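PDB 4IUL: eukaryotic translation initiation factor 4 gamma 2 from Homo sapiens, which probably takes part in translation initiation as an eIF4G-family protein whose MIF4G domain interacts with the helicase eIF4A. Local coordinates for residues C198-M203 / Q244-L249; Q221-M226 / E248-H253. All coordinates share one frame; numbering follows the deposited sequence.

Contact 1: residues C198-M203 / Q244-L249; sequences CLCQIM and QDTVEL
T246 of helix 237-251 faces helix 193-210 and touches it at two places, C200 through its hydroxyl and M203 through its methyl. The backbones come close here, with the CA atoms of C200 and T246 6.5 Å apart, yet the two segments bury just 122 Å² between them.

The polar side of the contact is the meeting of a thiol with a hydroxyl. C200 SG lies 3.5 Å from T246 OG1, and C200 CB is at 3.6 Å from the same oxygen. T246 OG1 is hydrogen-bonded within its own helix, to the carbonyl oxygen of L242, one turn earlier. With chi1 at -62°, OG1 is anti to T246's own carbonyl carbon, which points it back along the helix to L242 O. C200 also packs on L242 and L243, so its side chain lies against the preceding turn of helix 237-251.

The apolar side uses the other branch of the threonine. T246 CG2 approaches the base of the M203 side chain, 3.9 Å from M203 CG and 4.0 Å from M203 CB, and the two side chains cross at about a right angle. M203 then bends at chi2 and chi3, taking its sulfur end away from T246; M219 and F223 of helix 216-227 also pack on this side chain.

At the margin of the interface, D245 forms a salt bridge with R204. With its hydroxyl held by its own helix, T246 can lie buried between helices of this HEAT-repeat domain, its methyl serving as an apolar packing group.

Contact 2: residues Q221-M226 / E248-H253; sequences QYFARM and ELREHH
R250 lays the aliphatic part of its side chain over one face of the F223 ring. Its CD sits 3.7 Å from the ring centroid and 7° off the ring normal, a CH-pi contact over the centre. R250 CB reaches the far end of the ring, 3.8 Å from F223 CE2, while R250 NE lies nearer the inner end, 4.1 Å from F223 CD1. The arginine chain leaves with CG anti to the backbone N (chi1 -160°) and bends at chi2, which draws CD across the ring. Ring and guanidinium planes are 19° apart, but it is the methylene, not the charged group, that covers the face.

The opposite face is taken by M226 of the ring's own helix, whose SD lies 3.8 Å above the plane over its centre, a Met-aromatic contact. An alanine at F223 is likely to open a gap between M226 SD and R250 CD and take away the surface that steadies the arginine chain.

The charge of R250 is met beyond the ring, by salt bridges from NH1 to D220 and from NE to D211. H253, with positive phi, is the C-prime residue of a Schellman motif ending helix 237-251, so R250 stands in its last turn. F223 reaches from helix 216-227 toward this end, also touching T246 and V247 of helix 237-251, M203 of helix 193-210 and W254 in the following loop.

How the contacts relate
Both contacts use helix 237-251, which packs on helix 193-210 in contact 1 and on helix 216-227, the next helix in the chain, in contact 2. Their centres are 8 Å apart and their side chains join: M203 CG comes within 3.5 Å of F223 CZ, and T246 CG2 within 3.7 Å of M226 CE. Contact 1 is wholly buried, built from small and sulfur-bearing groups without charge. Contact 2 lies at the C-terminal end of the shared helix and is partly buried; there an arginine lays its hydrocarbon on a phenylalanine ring and gives its charge to aspartates. Together they tie three helices of the MIF4G domain.

Contact 1: residues C198-M203 / Q244-L249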
loop_
_atom_site.group_PDB
_atom_site.type_symbol
_atom_site.label_atom_id
_atom_site.label_comp_id
_atom_site.label_asym_id
_atom_site.label_seq_id
_atom_site.Cartn_x
_atom_site.Cartn_y
_atom_site.Cartn_z
ATOM N N CYS A 198 2.166 12.770 1.755
ATOM C CA CYS A 198 2.026 11.375 1.350
ATOM C C CYS A 198 1.749 11.340 -0.157
ATOM O O CYS A 198 2.339 10.547 -0.886
ATOM C CB CYS A 198 0.870 10.730 2.119
ATOM S SG CYS A 198 0.614 8.951 1.863
ATOM N N LEU A 199 0.856 12.218 -0.613
ATOM C CA LEU A 199 0.496 12.304 -2.026
ATOM C C LEU A 199 1.727 12.493 -2.906
ATOM O O LEU A 199 1.870 11.833 -3.932
ATOM C CB LEU A 199 -0.481 13.457 -2.262
ATOM C CG LEU A 199 -0.753 13.801 -3.728
ATOM C CD1 LEU A 199 -1.456 12.639 -4.413
ATOM C CD2 LEU A 199 -1.599 15.053 -3.805
ATOM N N CYS A 200 2.622 13.389 -2.507
ATOM C CA CYS A 200 3.825 13.612 -3.294
ATOM C C CYS A 200 4.701 12.363 -3.309
ATOM O O CYS A 200 5.382 12.091 -4.293
ATOM C CB CYS A 200 4.601 14.819 -2.755
ATOM S SG CYS A 200 3.754 16.403 -3.061
ATOM N N GLN A 201 4.678 11.601 -2.220
ATOM C CA GLN A 201 5.458 10.373 -2.134
ATOM C C GLN A 201 4.933 9.400 -3.184
ATOM O O GLN A 201 5.687 8.910 -4.025
ATOM C CB GLN A 201 5.312 9.747 -0.748
ATOM C CG GLN A 201 6.122 8.483 -0.570
ATOM C CD GLN A 201 7.613 8.746 -0.666
ATOM O OE1 GLN A 201 8.207 9.340 0.235
ATOM N NE2 GLN A 201 8.224 8.317 -1.768
ATOM N N ILE A 202 3.629 9.129 -3.120
ATOM C CA ILE A 202 2.957 8.235 -4.063
ATOM C C ILE A 202 3.203 8.687 -5.493
ATOM O O ILE A 202 3.561 7.889 -6.358
ATOM C CB ILE A 202 1.424 8.214 -3.816
ATOM C CG1 ILE A 202 1.091 7.208 -2.718
ATOM C CG2 ILE A 202 0.680 7.875 -5.105
ATOM C CD1 ILE A 202 1.472 5.780 -3.065
ATOM N N MET A 203 3.009 9.977 -5.733
ATOM C CA MET A 203 3.197 10.547 -7.057
ATOM C C MET A 203 4.604 10.294 -7.621
ATOM O O MET A 203 4.748 10.001 -8.810
ATOM C CB MET A 203 2.893 12.049 -7.011
ATOM C CG MET A 203 2.218 12.598 -8.254
ATOM S SD MET A 203 0.563 11.936 -8.580
ATOM C CE MET A 203 0.901 10.918 -9.919
ATOM N N GLN A 244 5.497 21.925 -5.380
ATOM C CA GLN A 244 6.119 22.592 -6.519
ATOM C C GLN A 244 7.134 21.700 -7.218
ATOM O O GLN A 244 7.236 21.711 -8.443
ATOM C CB GLN A 244 6.810 23.885 -6.080
ATOM C CG GLN A 244 5.874 24.950 -5.535
ATOM C CD GLN A 244 6.580 26.272 -5.270
ATOM O OE1 GLN A 244 5.975 27.226 -4.772
ATOM N NE2 GLN A 244 7.867 26.336 -5.607
ATOM N N ASP A 245 7.888 20.930 -6.441
ATOM C CA ASP A 245 8.892 20.053 -7.027
ATOM C C ASP A 245 8.254 18.883 -7.777
ATOM O O ASP A 245 8.785 18.423 -8.787
ATOM C CB ASP A 245 9.836 19.515 -5.947
ATOM C CG ASP A 245 10.980 18.697 -6.528
ATOM O OD1 ASP A 245 11.809 19.277 -7.270
ATOM O OD2 ASP A 245 11.049 17.477 -6.253
ATOM N N THR A 246 7.118 18.403 -7.278
ATOM C CA THR A 246 6.417 17.292 -7.915
ATOM C C THR A 246 5.789 17.758 -9.228
ATOM O O THR A 246 5.933 17.111 -10.260
ATOM C CB THR A 246 5.323 16.727 -6.985
ATOM O OG1 THR A 246 5.935 16.212 -5.796
ATOM C CG2 THR A 246 4.557 15.607 -7.672
ATOM N N VAL A 247 5.101 18.893 -9.177
ATOM C CA VAL A 247 4.463 19.475 -10.350
ATOM C C VAL A 247 5.469 19.723 -11.477
ATOM O O VAL A 247 5.212 19.384 -12.632
ATOM C CB VAL A 247 3.771 20.802 -9.986
ATOM C CG1 VAL A 247 3.532 21.639 -11.227
ATOM C CG2 VAL A 247 2.447 20.507 -9.299
ATOM N N GLU A 248 6.607 20.314 -11.127
ATOM C CA GLU A 248 7.664 20.615 -12.084
ATOM C C GLU A 248 8.202 19.350 -12.754
ATOM O O GLU A 248 8.601 19.378 -13.917
ATOM C CB GLU A 248 8.809 21.341 -11.377
ATOM C CG GLU A 248 9.958 21.749 -12.280
ATOM C CD GLU A 248 11.108 22.378 -11.505
ATOM O OE1 GLU A 248 10.894 23.435 -10.869
ATOM O OE2 GLU A 248 12.223 21.811 -11.528
ATOM N N LEU A 249 8.218 18.247 -12.012
ATOM C CA LEU A 249 8.710 16.978 -12.539
ATOM C C LEU A 249 7.771 16.458 -13.622
ATOM O O LEU A 249 8.209 15.899 -14.629
ATOM C CB LEU A 249 8.826 15.947 -11.411
ATOM C CG LEU A 249 9.347 14.557 -11.781
ATOM C CD1 LEU A 249 10.733 14.675 -12.384
ATOM C CD2 LEU A 249 9.380 13.667 -10.545
#

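Contact 2: residues Q221-M226 / E248-H253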
loop_
_atom_site.group_PDB
_atom_site.type_symbol
_atom_site.label_atom_id
_atom_site.label_comp_id
_atom_site.label_asym_id
_atom_site.label_seq_id
_atom_site.Cartn_x
_atom_site.Cartn_y
_atom_site.Cartn_z
ATOM N N GLN A 221 -6.336 16.771 -14.143
ATOM C CA GLN A 221 -7.234 17.248 -13.102
ATOM C C GLN A 221 -6.539 17.260 -11.730
ATOM O O GLN A 221 -6.693 18.213 -10.962
ATOM C CB GLN A 221 -8.471 16.356 -13.066
ATOM C CG GLN A 221 -9.710 17.008 -12.501
ATOM C CD GLN A 221 -10.902 16.067 -12.515
ATOM O OE1 GLN A 221 -11.096 15.306 -13.471
ATOM N NE2 GLN A 221 -11.714 16.122 -11.463
ATOM N N TYR A 222 -5.774 16.208 -11.429
ATOM C CA TYR A 222 -5.060 16.105 -10.155
ATOM C C TYR A 222 -4.042 17.232 -9.984
ATOM O O TYR A 222 -4.004 17.904 -8.951
ATOM C CB TYR A 222 -4.291 14.783 -10.062
ATOM C CG TYR A 222 -5.107 13.507 -9.994
ATOM C CD1 TYR A 222 -4.567 12.305 -10.457
ATOM C CD2 TYR A 222 -6.396 13.485 -9.450
ATOM C CE1 TYR A 222 -5.279 11.113 -10.387
ATOM C CE2 TYR A 222 -7.120 12.290 -9.371
ATOM C CZ TYR A 222 -6.552 11.107 -9.846
ATOM O OH TYR A 222 -7.243 9.916 -9.787
ATOM N N PHE A 223 -3.201 17.421 -10.997
ATOM C CA PHE A 223 -2.165 18.437 -10.927
ATOM C C PHE A 223 -2.650 19.886 -11.000
ATOM O O PHE A 223 -1.914 20.806 -10.637
ATOM C CB PHE A 223 -1.085 18.164 -11.978
ATOM C CG PHE A 223 -0.134 17.070 -11.581
ATOM C CD1 PHE A 223 -0.525 15.729 -11.634
ATOM C CD2 PHE A 223 1.134 17.379 -11.091
ATOM C CE1 PHE A 223 0.332 14.712 -11.203
ATOM C CE2 PHE A 223 1.998 16.373 -10.655
ATOM C CZ PHE A 223 1.595 15.032 -10.711
ATOM N N ALA A 224 -3.878 20.095 -11.466
ATOM C CA ALA A 224 -4.422 21.447 -11.503
ATOM C C ALA A 224 -4.686 21.748 -10.030
ATOM O O ALA A 224 -4.246 22.763 -9.484
ATOM C CB ALA A 224 -5.721 21.478 -12.287
ATOM N N ARG A 225 -5.394 20.824 -9.394
ATOM C CA ARG A 225 -5.730 20.921 -7.985
ATOM C C ARG A 225 -4.468 21.155 -7.145
ATOM O O ARG A 225 -4.499 21.907 -6.171
ATOM C CB ARG A 225 -6.442 19.633 -7.566
ATOM C CG ARG A 225 -6.604 19.406 -6.079
ATOM C CD ARG A 225 -7.535 20.403 -5.430
ATOM N NE ARG A 225 -7.824 20.005 -4.054
ATOM C CZ ARG A 225 -8.477 20.756 -3.174
ATOM N NH1 ARG A 225 -8.914 21.961 -3.518
ATOM N NH2 ARG A 225 -8.691 20.299 -1.950
ATOM N N MET A 226 -3.361 20.525 -7.539
ATOM C CA MET A 226 -2.090 20.656 -6.828
ATOM C C MET A 226 -1.454 22.036 -6.984
ATOM O O MET A 226 -0.861 22.560 -6.035
ATOM C CB MET A 226 -1.097 19.585 -7.301
ATOM C CG MET A 226 -1.344 18.184 -6.732
ATOM S SD MET A 226 -0.484 16.852 -7.616
ATOM C CE MET A 226 1.183 16.953 -6.953
ATOM N N GLU A 248 6.607 20.314 -11.127
ATOM C CA GLU A 248 7.664 20.615 -12.084
ATOM C C GLU A 248 8.202 19.350 -12.754
ATOM O O GLU A 248 8.601 19.378 -13.917
ATOM C CB GLU A 248 8.809 21.341 -11.377
ATOM C CG GLU A 248 9.958 21.749 -12.280
ATOM C CD GLU A 248 11.108 22.378 -11.505
ATOM O OE1 GLU A 248 10.894 23.435 -10.869
ATOM O OE2 GLU A 248 12.223 21.811 -11.528
ATOM N N LEU A 249 8.218 18.247 -12.012
ATOM C CA LEU A 249 8.710 16.978 -12.539
ATOM C C LEU A 249 7.771 16.458 -13.622
ATOM O O LEU A 249 8.209 15.899 -14.629
ATOM C CB LEU A 249 8.826 15.947 -11.411
ATOM C CG LEU A 249 9.347 14.557 -11.781
ATOM C CD1 LEU A 249 10.733 14.675 -12.384
ATOM C CD2 LEU A 249 9.380 13.667 -10.545
ATOM N N ARG A 250 6.474 16.660 -13.419
ATOM C CA ARG A 250 5.488 16.199 -14.385
ATOM C C ARG A 250 5.519 17.061 -15.641
ATOM O O ARG A 250 5.380 16.551 -16.754
ATOM C CB ARG A 250 4.082 16.229 -13.784
ATOM C CG ARG A 250 3.123 15.334 -14.529
ATOM C CD ARG A 250 1.766 15.969 -14.711
ATOM N NE ARG A 250 0.884 15.099 -15.483
ATOM C CZ ARG A 250 -0.227 15.505 -16.086
ATOM N NH1 ARG A 250 -0.606 16.781 -16.018
ATOM N NH2 ARG A 250 -0.960 14.633 -16.758
ATOM N N GLU A 251 5.696 18.367 -15.459
ATOM C CA GLU A 251 5.757 19.287 -16.587
ATOM C C GLU A 251 6.947 18.908 -17.472
ATOM O O GLU A 251 6.979 19.222 -18.665
ATOM C CB GLU A 251 5.885 20.730 -16.083
ATOM C CG GLU A 251 4.718 21.160 -15.199
ATOM C CD GLU A 251 4.760 22.631 -14.808
ATOM O OE1 GLU A 251 5.807 23.092 -14.301
ATOM O OE2 GLU A 251 3.736 23.324 -15.002
ATOM N N HIS A 252 7.915 18.218 -16.875
ATOM C CA HIS A 252 9.099 17.751 -17.585
ATOM C C HIS A 252 8.939 16.285 -18.022
ATOM O O HIS A 252 9.929 15.581 -18.228
ATOM C CB HIS A 252 10.337 17.877 -16.694
ATOM C CG HIS A 252 10.860 19.271 -16.576
ATOM N ND1 HIS A 252 10.088 20.322 -16.129
ATOM C CD2 HIS A 252 12.084 19.788 -16.841
ATOM C CE1 HIS A 252 10.814 21.427 -16.123
ATOM N NE2 HIS A 252 12.029 21.130 -16.550
ATOM N N HIS A 253 7.695 15.833 -18.163
ATOM C CA HIS A 253 7.422 14.461 -18.572
ATOM C C HIS A 253 8.128 13.433 -17.692
ATOM O O HIS A 253 8.640 12.430 -18.190
ATOM C CB HIS A 253 7.849 14.241 -20.027
ATOM C CG HIS A 253 7.120 15.105 -21.008
ATOM N ND1 HIS A 253 6.637 14.626 -22.207
ATOM C CD2 HIS A 253 6.789 16.416 -20.967
ATOM C CE1 HIS A 253 6.036 15.603 -22.860
ATOM N NE2 HIS A 253 6.114 16.701 -22.130
#